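Local coordinates for cellobiose 2-epimerase (Spirochaeta thermophila DSM 6192, PDB 5ZIG), which probably catalyses the reversible epimerization of cellobiose to 4-O-beta-D-glucopyranosyl-D-mannose, at residues Ile221-Phe224 against Arg225-Ala229. Residues are numbered along the deposited sequence; the frame is centred on the assembly and turned at random.
Sequences ILIF and RTHIA
Ile-228 lies over the ring of Phe-224 at the C-terminal end of helix 211-228, in a CH-pi contact: its CD1 stands 4.2 Å from the centroid of the Phe-224 ring, only 11° off the ring normal. The CG2 branch, turned anti to the backbone N by a chi1 of -57°, follows the rim of the same ring, 3.8 Å from Phe-224 CE1. The same CG1-CD1 branch that covers the ring also meets Ile-223, with Ile-228 CG1 3.9 Å from Ile-223 CG2, and Ile-223 CD1 reaches the edge of the His-227 ring near CD2. Replacing Ile-228 with alanine removes both branches and is likely to leave that face of the Phe-224 ring without its methyl cover and to take from Ile-223 CG2 its contact with the CG1 branch.

The backbone changes pitch beneath these side chains. Arg-225 N still bonds to Ile-221 O in the alpha-helical pattern, but Ile-223 O accepts from two amides, His-227 N at 2.7 Å and Ile-228 N at 3.0 Å, which approach from opposite faces of its carbonyl plane. The second is an i to i+5 bond, and Ala-229 N repeats that spacing to Phe-224 O at 2.7 Å, lying in the carbonyl plane; the final turn thus widens into a pi-type turn before Ala-229 leaves helical geometry. One carbonyl earlier, Leu-222 O takes the hydroxyl of Thr-226, OG1 donating at 3.0 Å, as well as its amide.

Within the (alpha/alpha)6 barrel of the N-acylglucosamine 2-epimerase family, Phe-224 and Ile-228 face helix 191-208, touching His-194, while Ile-221 packs on helix 251-269. Trp-280 of helix 275-294 touches Phe-224, makes a cation-pi contact with Arg-225 and donates to Ala-229 O; Trp-242, from the loop beyond the helix, stacks on His-227.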
ATOM      1  N   ILE A 221      10.561  10.315  -8.305  1.00 20.06           N
ATOM      2  CA  ILE A 221       9.899  11.577  -7.975  1.00 31.06           C
ATOM      3  C   ILE A 221       9.706  12.416  -9.232  1.00 30.56           C
ATOM      4  O   ILE A 221       8.638  13.008  -9.440  1.00 22.93           O
ATOM      5  CB  ILE A 221      10.683  12.336  -6.881  1.00 22.01           C
ATOM      6  CG1 ILE A 221      10.526  11.620  -5.539  1.00 26.48           C
ATOM      7  CG2 ILE A 221      10.134  13.735  -6.717  1.00 20.15           C
ATOM      8  CD1 ILE A 221      11.794  11.374  -4.800  1.00 28.96           C
ATOM      9  N   LEU A 222      10.719  12.451 -10.106  1.00 23.08           N
ATOM     10  CA  LEU A 222      10.588  13.208 -11.349  1.00 27.76           C
ATOM     11  C   LEU A 222       9.522  12.621 -12.268  1.00 29.13           C
ATOM     12  O   LEU A 222       8.851  13.367 -12.988  1.00 24.80           O
ATOM     13  CB  LEU A 222      11.936  13.271 -12.082  1.00 27.28           C
ATOM     14  CG  LEU A 222      13.008  14.197 -11.490  1.00 27.73           C
ATOM     15  CD1 LEU A 222      14.359  13.839 -12.060  1.00 42.68           C
ATOM     16  CD2 LEU A 222      12.691  15.662 -11.763  1.00 33.13           C
ATOM     17  N   ILE A 223       9.368  11.293 -12.280  1.00 29.32           N
ATOM     18  CA  ILE A 223       8.303  10.673 -13.060  1.00 21.58           C
ATOM     19  C   ILE A 223       6.948  11.147 -12.544  1.00 24.64           C
ATOM     20  O   ILE A 223       6.060  11.541 -13.317  1.00 20.54           O
ATOM     21  CB  ILE A 223       8.420   9.137 -12.992  1.00 28.67           C
ATOM     22  CG1 ILE A 223       9.752   8.663 -13.558  1.00 24.27           C
ATOM     23  CG2 ILE A 223       7.227   8.459 -13.667  1.00 26.50           C
ATOM     24  CD1 ILE A 223       9.951   8.999 -15.009  1.00 35.30           C
ATOM     25  N   PHE A 224       6.778  11.117 -11.220  1.00 22.22           N
ATOM     26  CA  PHE A 224       5.525  11.558 -10.617  1.00 28.34           C
ATOM     27  C   PHE A 224       5.302  13.047 -10.837  1.00 28.21           C
ATOM     28  O   PHE A 224       4.205  13.449 -11.228  1.00 26.12           O
ATOM     29  CB  PHE A 224       5.509  11.204  -9.130  1.00 24.95           C
ATOM     30  CG  PHE A 224       5.002   9.805  -8.853  1.00 27.81           C
ATOM     31  CD1 PHE A 224       3.635   9.561  -8.740  1.00 27.71           C
ATOM     32  CD2 PHE A 224       5.883   8.733  -8.737  1.00 23.85           C
ATOM     33  CE1 PHE A 224       3.160   8.274  -8.497  1.00 31.11           C
ATOM     34  CE2 PHE A 224       5.423   7.443  -8.491  1.00 25.93           C
ATOM     35  CZ  PHE A 224       4.057   7.211  -8.376  1.00 20.24           C
ATOM     36  N   ARG A 225       6.347  13.871 -10.654  1.00 31.93           N
ATOM     37  CA  ARG A 225       6.201  15.314 -10.866  1.00 27.07           C
ATOM     38  C   ARG A 225       5.830  15.639 -12.305  1.00 31.06           C
ATOM     39  O   ARG A 225       5.063  16.577 -12.557  1.00 24.83           O
ATOM     40  CB  ARG A 225       7.490  16.063 -10.501  1.00 25.98           C
ATOM     41  CG  ARG A 225       7.323  17.591 -10.521  1.00 28.11           C
ATOM     42  CD  ARG A 225       6.281  17.991  -9.460  1.00 37.30           C
ATOM     43  NE  ARG A 225       5.859  19.392  -9.487  1.00 41.97           N
ATOM     44  CZ  ARG A 225       4.821  19.840 -10.186  1.00 34.66           C
ATOM     45  NH1 ARG A 225       4.110  19.002 -10.932  1.00 35.97           N
ATOM     46  NH2 ARG A 225       4.495  21.123 -10.153  1.00 31.33           N
ATOM     47  N   THR A 226       6.372  14.887 -13.269  1.00 23.67           N
ATOM     48  CA  THR A 226       6.257  15.287 -14.669  1.00 20.78           C
ATOM     49  C   THR A 226       5.188  14.512 -15.424  1.00 36.13           C
ATOM     50  O   THR A 226       4.422  15.107 -16.187  1.00 34.36           O
ATOM     51  CB  THR A 226       7.599  15.126 -15.413  1.00 31.81           C
ATOM     52  OG1 THR A 226       8.656  15.790 -14.709  1.00 36.42           O
ATOM     53  CG2 THR A 226       7.494  15.707 -16.806  1.00 28.20           C
ATOM     54  N   HIS A 227       5.141  13.188 -15.265  1.00 24.96           N
ATOM     55  CA  HIS A 227       4.248  12.384 -16.088  1.00 27.24           C
ATOM     56  C   HIS A 227       3.003  11.917 -15.336  1.00 29.42           C
ATOM     57  O   HIS A 227       1.899  11.988 -15.882  1.00 27.86           O
ATOM     58  CB  HIS A 227       4.991  11.163 -16.672  1.00 31.73           C
ATOM     59  CG  HIS A 227       6.166  11.515 -17.539  1.00 21.45           C
ATOM     60  ND1 HIS A 227       6.052  12.275 -18.689  1.00 24.86           N
ATOM     61  CD2 HIS A 227       7.481  11.210 -17.424  1.00 25.05           C
ATOM     62  CE1 HIS A 227       7.247  12.436 -19.232  1.00 26.10           C
ATOM     63  NE2 HIS A 227       8.133  11.800 -18.487  1.00 22.30           N
ATOM     64  N   ILE A 228       3.136  11.459 -14.093  1.00 28.73           N
ATOM     65  CA  ILE A 228       2.021  10.801 -13.423  1.00 32.92           C
ATOM     66  C   ILE A 228       1.112  11.804 -12.726  1.00 29.89           C
ATOM     67  O   ILE A 228      -0.112  11.749 -12.867  1.00 30.47           O
ATOM     68  CB  ILE A 228       2.539   9.731 -12.441  1.00 30.68           C
ATOM     69  CG1 ILE A 228       3.401   8.720 -13.211  1.00 22.26           C
ATOM     70  CG2 ILE A 228       1.347   9.087 -11.711  1.00 29.08           C
ATOM     71  CD1 ILE A 228       3.648   7.381 -12.514  1.00 20.75           C
ATOM     72  N   ALA A 229       1.692  12.747 -11.988  1.00 24.66           N
ATOM     73  CA  ALA A 229       0.927  13.703 -11.187  1.00 31.32           C
ATOM     74  C   ALA A 229       1.333  15.135 -11.517  1.00 33.42           C
ATOM     75  O   ALA A 229       1.787  15.874 -10.640  1.00 35.07           O
ATOM     76  CB  ALA A 229       1.133  13.414  -9.701  1.00 25.60           C
TER